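Local atomic coordinates of malate dehydrogenase (Picrophilus torridus, PDB entry 4BGV), a protein that probably catalyses the reversible, NAD-dependent oxidation of malate to oxaloacetate, a step of the tricarboxylic acid cycle. Residues R93-V107 with T124-A137. Sequence-based numbering, arbitrary orientation.
Sequences RDDLLLKNIGIMKSV and TNPADIMAYAIYKA
Met130 enters as a knob among Leu97, Asn100, Ile101 and Met104, a worked example of two helices of a Rossmann-type domain joined mainly by apolar side chains. The axes of segments 93-107 and 127-137 come within 7.9 Å at closest approach and cross at -37°. With CG anti to its carbonyl carbon (chi1 -64°) and the chain bent beyond it, Met130 brings its methyl CE to 3.6 Å from CD1 of Leu97, while its SD lies 3.4 Å from CG of Met104, the two methionines crossing at nearly a right angle. Met104 spreads further: its CB meets CB of Ala133 at 3.7 Å, its SD rests against CG1 of Ile134, and its methyl CE reaches tip to tip toward Thr124, 3.5 Å from OG1. Cutting Met104 back to an alanine is likely to open a gap between Met130, Ile134 and Thr124 and let the Met130 thioether turn more freely. CD1 of Leu97 also packs against the ring of Pro126, the N-cap residue of helix 127-137, preceded by a cis peptide bond.

The polar link is indirect. One water accepts from ND2 of Asn100 (3.0 Å) and donates to the carbonyl O of Asn125 (2.6 Å), while Asn100 OD1 takes the backbone N-H of Leu85 and Thr124 OG1 is hydrogen-bonded to Ala83 O.

Thioether and aliphatic contacts thus hold the helices by shape, whereas directional bonds fix Asn100 and Thr124, consistent with their inferred NAD-binding role.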
loop_
_atom_site.group_PDB
_atom_site.type_symbol
_atom_site.label_atom_id
_atom_site.label_comp_id
_atom_site.label_asym_id
_atom_site.label_seq_id
_atom_site.Cartn_x
_atom_site.Cartn_y
_atom_site.Cartn_z
ATOM N N ARG A 93 -11.999 -1.328 -39.855
ATOM C CA ARG A 93 -12.084 -2.155 -38.662
ATOM C C ARG A 93 -12.029 -3.635 -39.044
ATOM O O ARG A 93 -11.455 -4.451 -38.324
ATOM C CB ARG A 93 -13.371 -1.850 -37.890
ATOM C CG ARG A 93 -13.379 -2.389 -36.466
ATOM C CD ARG A 93 -14.689 -3.093 -36.124
ATOM N NE ARG A 93 -14.662 -3.667 -34.780
ATOM C CZ ARG A 93 -15.692 -4.284 -34.208
ATOM N NH1 ARG A 93 -16.839 -4.413 -34.863
ATOM N NH2 ARG A 93 -15.577 -4.773 -32.979
ATOM N N ASP A 94 -12.620 -3.971 -40.185
ATOM C CA ASP A 94 -12.654 -5.349 -40.666
ATOM C C ASP A 94 -11.261 -5.888 -41.004
ATOM O O ASP A 94 -10.894 -6.980 -40.566
ATOM C CB ASP A 94 -13.591 -5.475 -41.870
ATOM C CG ASP A 94 -15.054 -5.328 -41.487
ATOM O OD1 ASP A 94 -15.499 -6.012 -40.537
ATOM O OD2 ASP A 94 -15.760 -4.519 -42.125
ATOM N N ASP A 95 -10.493 -5.125 -41.782
ATOM C CA ASP A 95 -9.104 -5.475 -42.060
ATOM C C ASP A 95 -8.332 -5.593 -40.746
ATOM O O ASP A 95 -7.505 -6.489 -40.578
ATOM C CB ASP A 95 -8.435 -4.427 -42.956
ATOM C CG ASP A 95 -8.795 -4.588 -44.424
ATOM O OD1 ASP A 95 -9.823 -5.236 -44.719
ATOM O OD2 ASP A 95 -8.049 -4.063 -45.284
ATOM N N LEU A 96 -8.606 -4.687 -39.815
ATOM C CA LEU A 96 -7.920 -4.702 -38.533
ATOM C C LEU A 96 -8.265 -5.953 -37.727
ATOM O O LEU A 96 -7.381 -6.570 -37.120
ATOM C CB LEU A 96 -8.230 -3.442 -37.718
ATOM C CG LEU A 96 -7.539 -3.399 -36.350
ATOM C CD1 LEU A 96 -6.027 -3.526 -36.509
ATOM C CD2 LEU A 96 -7.895 -2.138 -35.561
ATOM N N LEU A 97 -9.547 -6.309 -37.713
ATOM C CA LEU A 97 -10.004 -7.496 -36.999
ATOM C C LEU A 97 -9.273 -8.721 -37.534
ATOM O O LEU A 97 -8.788 -9.546 -36.770
ATOM C CB LEU A 97 -11.515 -7.688 -37.178
ATOM C CG LEU A 97 -12.133 -8.813 -36.335
ATOM C CD1 LEU A 97 -12.366 -8.352 -34.915
ATOM C CD2 LEU A 97 -13.426 -9.351 -36.945
ATOM N N LEU A 98 -9.192 -8.827 -38.856
ATOM C CA LEU A 98 -8.509 -9.949 -39.493
ATOM C C LEU A 98 -7.024 -9.998 -39.147
ATOM O O LEU A 98 -6.490 -11.063 -38.822
ATOM C CB LEU A 98 -8.709 -9.910 -41.012
ATOM C CG LEU A 98 -10.124 -10.356 -41.382
ATOM C CD1 LEU A 98 -10.387 -10.200 -42.867
ATOM C CD2 LEU A 98 -10.342 -11.800 -40.940
ATOM N N LYS A 99 -6.367 -8.844 -39.213
ATOM C CA LYS A 99 -4.958 -8.744 -38.834
ATOM C C LYS A 99 -4.744 -9.242 -37.412
ATOM O O LYS A 99 -3.819 -10.009 -37.136
ATOM C CB LYS A 99 -4.471 -7.300 -38.942
ATOM C CG LYS A 99 -3.007 -7.110 -38.547
ATOM C CD LYS A 99 -2.073 -7.859 -39.495
ATOM C CE LYS A 99 -0.609 -7.703 -39.094
ATOM N NZ LYS A 99 0.322 -8.371 -40.060
ATOM N N ASN A 100 -5.599 -8.798 -36.500
ATOM C CA ASN A 100 -5.421 -9.175 -35.105
ATOM C C ASN A 100 -5.759 -10.643 -34.845
ATOM O O ASN A 100 -5.112 -11.282 -34.023
ATOM C CB ASN A 100 -6.197 -8.239 -34.175
ATOM C CG ASN A 100 -5.485 -6.922 -33.966
ATOM O OD1 ASN A 100 -4.251 -6.860 -33.995
ATOM N ND2 ASN A 100 -6.251 -5.860 -33.777
ATOM N N ILE A 101 -6.765 -11.177 -35.544
ATOM C CA ILE A 101 -7.115 -12.587 -35.388
ATOM C C ILE A 101 -5.913 -13.469 -35.752
ATOM O O ILE A 101 -5.620 -14.462 -35.075
ATOM C CB ILE A 101 -8.373 -12.964 -36.224
ATOM C CG1 ILE A 101 -9.634 -12.418 -35.544
ATOM C CG2 ILE A 101 -8.502 -14.468 -36.355
ATOM C CD1 ILE A 101 -10.878 -12.457 -36.416
ATOM N N GLY A 102 -5.202 -13.083 -36.811
ATOM C CA GLY A 102 -4.017 -13.806 -37.233
ATOM C C GLY A 102 -2.932 -13.752 -36.174
ATOM O O GLY A 102 -2.249 -14.743 -35.933
ATOM N N ILE A 103 -2.774 -12.591 -35.544
ATOM C CA ILE A 103 -1.808 -12.438 -34.461
ATOM C C ILE A 103 -2.192 -13.331 -33.270
ATOM O O ILE A 103 -1.339 -14.006 -32.690
ATOM C CB ILE A 103 -1.678 -10.955 -34.035
ATOM C CG1 ILE A 103 -1.086 -10.130 -35.182
ATOM C CG2 ILE A 103 -0.806 -10.815 -32.801
ATOM C CD1 ILE A 103 -1.194 -8.632 -34.981
ATOM N N MET A 104 -3.479 -13.375 -32.939
ATOM C CA MET A 104 -3.941 -14.221 -31.838
ATOM C C MET A 104 -3.708 -15.692 -32.159
ATOM O O MET A 104 -3.371 -16.474 -31.271
ATOM C CB MET A 104 -5.435 -13.996 -31.536
ATOM C CG MET A 104 -5.805 -12.591 -31.056
ATOM S SD MET A 104 -4.972 -12.086 -29.533
ATOM C CE MET A 104 -3.620 -11.128 -30.202
ATOM N N LYS A 105 -3.900 -16.065 -33.424
ATOM C CA LYS A 105 -3.684 -17.448 -33.840
ATOM C C LYS A 105 -2.233 -17.868 -33.567
ATOM O O LYS A 105 -1.991 -18.903 -32.946
ATOM C CB LYS A 105 -4.083 -17.678 -35.314
ATOM C CG LYS A 105 -3.987 -19.141 -35.755
ATOM C CD LYS A 105 -4.720 -19.399 -37.085
ATOM C CE LYS A 105 -4.658 -20.880 -37.492
ATOM N NZ LYS A 105 -3.259 -21.342 -37.766
ATOM N N SER A 106 -1.272 -17.058 -33.999
ATOM C CA SER A 106 0.127 -17.405 -33.782
ATOM C C SER A 106 0.527 -17.299 -32.307
ATOM O O SER A 106 1.304 -18.121 -31.816
ATOM C CB SER A 106 1.062 -16.575 -34.673
ATOM O OG SER A 106 1.103 -15.225 -34.252
ATOM N N VAL A 107 0.008 -16.292 -31.603
ATOM C CA VAL A 107 0.247 -16.196 -30.162
ATOM C C VAL A 107 -0.319 -17.410 -29.427
ATOM O O VAL A 107 0.359 -18.002 -28.581
ATOM C CB VAL A 107 -0.293 -14.880 -29.549
ATOM C CG1 VAL A 107 -0.369 -14.980 -28.034
ATOM C CG2 VAL A 107 0.603 -13.704 -29.947
ATOM N N THR A 124 -6.098 -7.478 -26.392
ATOM C CA THR A 124 -6.255 -7.035 -27.780
ATOM C C THR A 124 -7.736 -6.847 -28.173
ATOM O O THR A 124 -8.548 -7.759 -28.022
ATOM C CB THR A 124 -5.571 -8.053 -28.725
ATOM O OG1 THR A 124 -4.240 -8.335 -28.252
ATOM C CG2 THR A 124 -5.494 -7.513 -30.152
ATOM N N ASN A 125 -8.088 -5.660 -28.658
ATOM C CA ASN A 125 -9.488 -5.313 -28.943
ATOM C C ASN A 125 -9.944 -5.730 -30.357
ATOM O O ASN A 125 -9.173 -5.642 -31.306
ATOM C CB ASN A 125 -9.703 -3.806 -28.709
ATOM C CG ASN A 125 -11.107 -3.332 -29.080
ATOM O OD1 ASN A 125 -12.047 -3.440 -28.288
ATOM N ND2 ASN A 125 -11.246 -2.780 -30.284
ATOM N N PRO A 126 -11.193 -6.216 -30.498
ATOM C CA PRO A 126 -12.167 -6.487 -29.435
ATOM C C PRO A 126 -11.830 -7.787 -28.721
ATOM O O PRO A 126 -11.691 -8.834 -29.357
ATOM C CB PRO A 126 -13.481 -6.629 -30.198
ATOM C CG PRO A 126 -13.068 -7.167 -31.533
ATOM C CD PRO A 126 -11.733 -6.533 -31.832
ATOM N N ALA A 127 -11.716 -7.715 -27.402
ATOM C CA ALA A 127 -11.165 -8.815 -26.637
ATOM C C ALA A 127 -12.089 -10.025 -26.565
ATOM O O ALA A 127 -11.626 -11.135 -26.309
ATOM C CB ALA A 127 -10.751 -8.341 -25.224
ATOM N N ASP A 128 -13.387 -9.843 -26.792
ATOM C CA ASP A 128 -14.232 -11.031 -26.818
ATOM C C ASP A 128 -13.859 -11.900 -28.024
ATOM O O ASP A 128 -13.598 -13.099 -27.870
ATOM C CB ASP A 128 -15.728 -10.709 -26.770
ATOM C CG ASP A 128 -16.107 -9.511 -27.612
ATOM O OD1 ASP A 128 -15.326 -9.138 -28.521
ATOM O OD2 ASP A 128 -17.204 -8.945 -27.359
ATOM N N ILE A 129 -13.762 -11.287 -29.200
ATOM C CA ILE A 129 -13.364 -12.030 -30.402
ATOM C C ILE A 129 -11.922 -12.532 -30.307
ATOM O O ILE A 129 -11.615 -13.645 -30.743
ATOM C CB ILE A 129 -13.514 -11.194 -31.708
ATOM C CG1 ILE A 129 -14.834 -10.428 -31.706
ATOM C CG2 ILE A 129 -13.376 -12.089 -32.959
ATOM C CD1 ILE A 129 -16.082 -11.309 -31.464
ATOM N N MET A 130 -11.027 -11.705 -29.781
ATOM C CA MET A 130 -9.625 -12.104 -29.663
ATOM C C MET A 130 -9.442 -13.234 -28.649
ATOM O O MET A 130 -8.581 -14.089 -28.839
ATOM C CB MET A 130 -8.717 -10.910 -29.340
ATOM C CG MET A 130 -8.685 -9.858 -30.445
ATOM S SD MET A 130 -8.367 -10.529 -32.088
ATOM C CE MET A 130 -9.559 -9.623 -33.060
ATOM N N ALA A 131 -10.254 -13.247 -27.588
ATOM C CA ALA A 131 -10.270 -14.378 -26.665
ATOM C C ALA A 131 -10.755 -15.644 -27.367
ATOM O O ALA A 131 -10.226 -16.737 -27.159
ATOM C CB ALA A 131 -11.147 -14.072 -25.430
ATOM N N TYR A 132 -11.781 -15.494 -28.197
ATOM C CA TYR A 132 -12.279 -16.609 -28.999
ATOM C C TYR A 132 -11.175 -17.153 -29.904
ATOM O O TYR A 132 -10.966 -18.364 -29.981
ATOM C CB TYR A 132 -13.502 -16.161 -29.799
ATOM C CG TYR A 132 -14.188 -17.253 -30.586
ATOM C CD1 TYR A 132 -14.674 -18.406 -29.959
ATOM C CD2 TYR A 132 -14.356 -17.133 -31.953
ATOM C CE1 TYR A 132 -15.304 -19.405 -30.688
ATOM C CE2 TYR A 132 -14.983 -18.117 -32.687
ATOM C CZ TYR A 132 -15.457 -19.247 -32.053
ATOM O OH TYR A 132 -16.078 -20.211 -32.805
ATOM N N ALA A 133 -10.425 -16.258 -30.540
ATOM C CA ALA A 133 -9.306 -16.685 -31.377
ATOM C C ALA A 133 -8.217 -17.395 -30.563
ATOM O O ALA A 133 -7.654 -18.398 -31.007
ATOM C CB ALA A 133 -8.719 -15.498 -32.138
ATOM N N ILE A 134 -7.910 -16.866 -29.384
ATOM C CA ILE A 134 -6.902 -17.494 -28.523
ATOM C C ILE A 134 -7.347 -18.914 -28.153
ATOM O O ILE A 134 -6.539 -19.851 -28.143
ATOM C CB ILE A 134 -6.616 -16.641 -27.264
ATOM C CG1 ILE A 134 -5.804 -15.386 -27.631
ATOM C CG2 ILE A 134 -5.865 -17.452 -26.190
ATOM C CD1 ILE A 134 -4.342 -15.664 -28.086
ATOM N N TYR A 135 -8.643 -19.065 -27.886
ATOM C CA TYR A 135 -9.236 -20.348 -27.561
ATOM C C TYR A 135 -9.087 -21.319 -28.735
ATOM O O TYR A 135 -8.625 -22.439 -28.569
ATOM C CB TYR A 135 -10.726 -20.161 -27.213
ATOM C CG TYR A 135 -11.480 -21.462 -27.074
ATOM C CD1 TYR A 135 -11.000 -22.473 -26.245
ATOM C CD2 TYR A 135 -12.669 -21.683 -27.760
ATOM C CE1 TYR A 135 -11.683 -23.669 -26.105
ATOM C CE2 TYR A 135 -13.366 -22.880 -27.619
ATOM C CZ TYR A 135 -12.858 -23.868 -26.790
ATOM O OH TYR A 135 -13.530 -25.063 -26.632
ATOM N N LYS A 136 -9.458 -20.875 -29.929
ATOM C CA LYS A 136 -9.354 -21.733 -31.112
ATOM C C LYS A 136 -7.910 -22.153 -31.417
ATOM O O LYS A 136 -7.668 -23.272 -31.875
ATOM C CB LYS A 136 -9.995 -21.056 -32.327
ATOM C CG LYS A 136 -11.508 -20.910 -32.211
ATOM C CD LYS A 136 -12.070 -20.151 -33.410
ATOM C CE LYS A 136 -11.941 -20.955 -34.700
ATOM N NZ LYS A 136 -13.039 -21.963 -34.827
ATOM N N ALA A 137 -6.955 -21.270 -31.149
ATOM C CA ALA A 137 -5.559 -21.538 -31.501
ATOM C C ALA A 137 -4.830 -22.364 -30.446
ATOM O O ALA A 137 -3.970 -23.172 -30.783
ATOM C CB ALA A 137 -4.809 -20.226 -31.745
HETATM O O HOH W 1 -9.212 -5.857 -33.941
#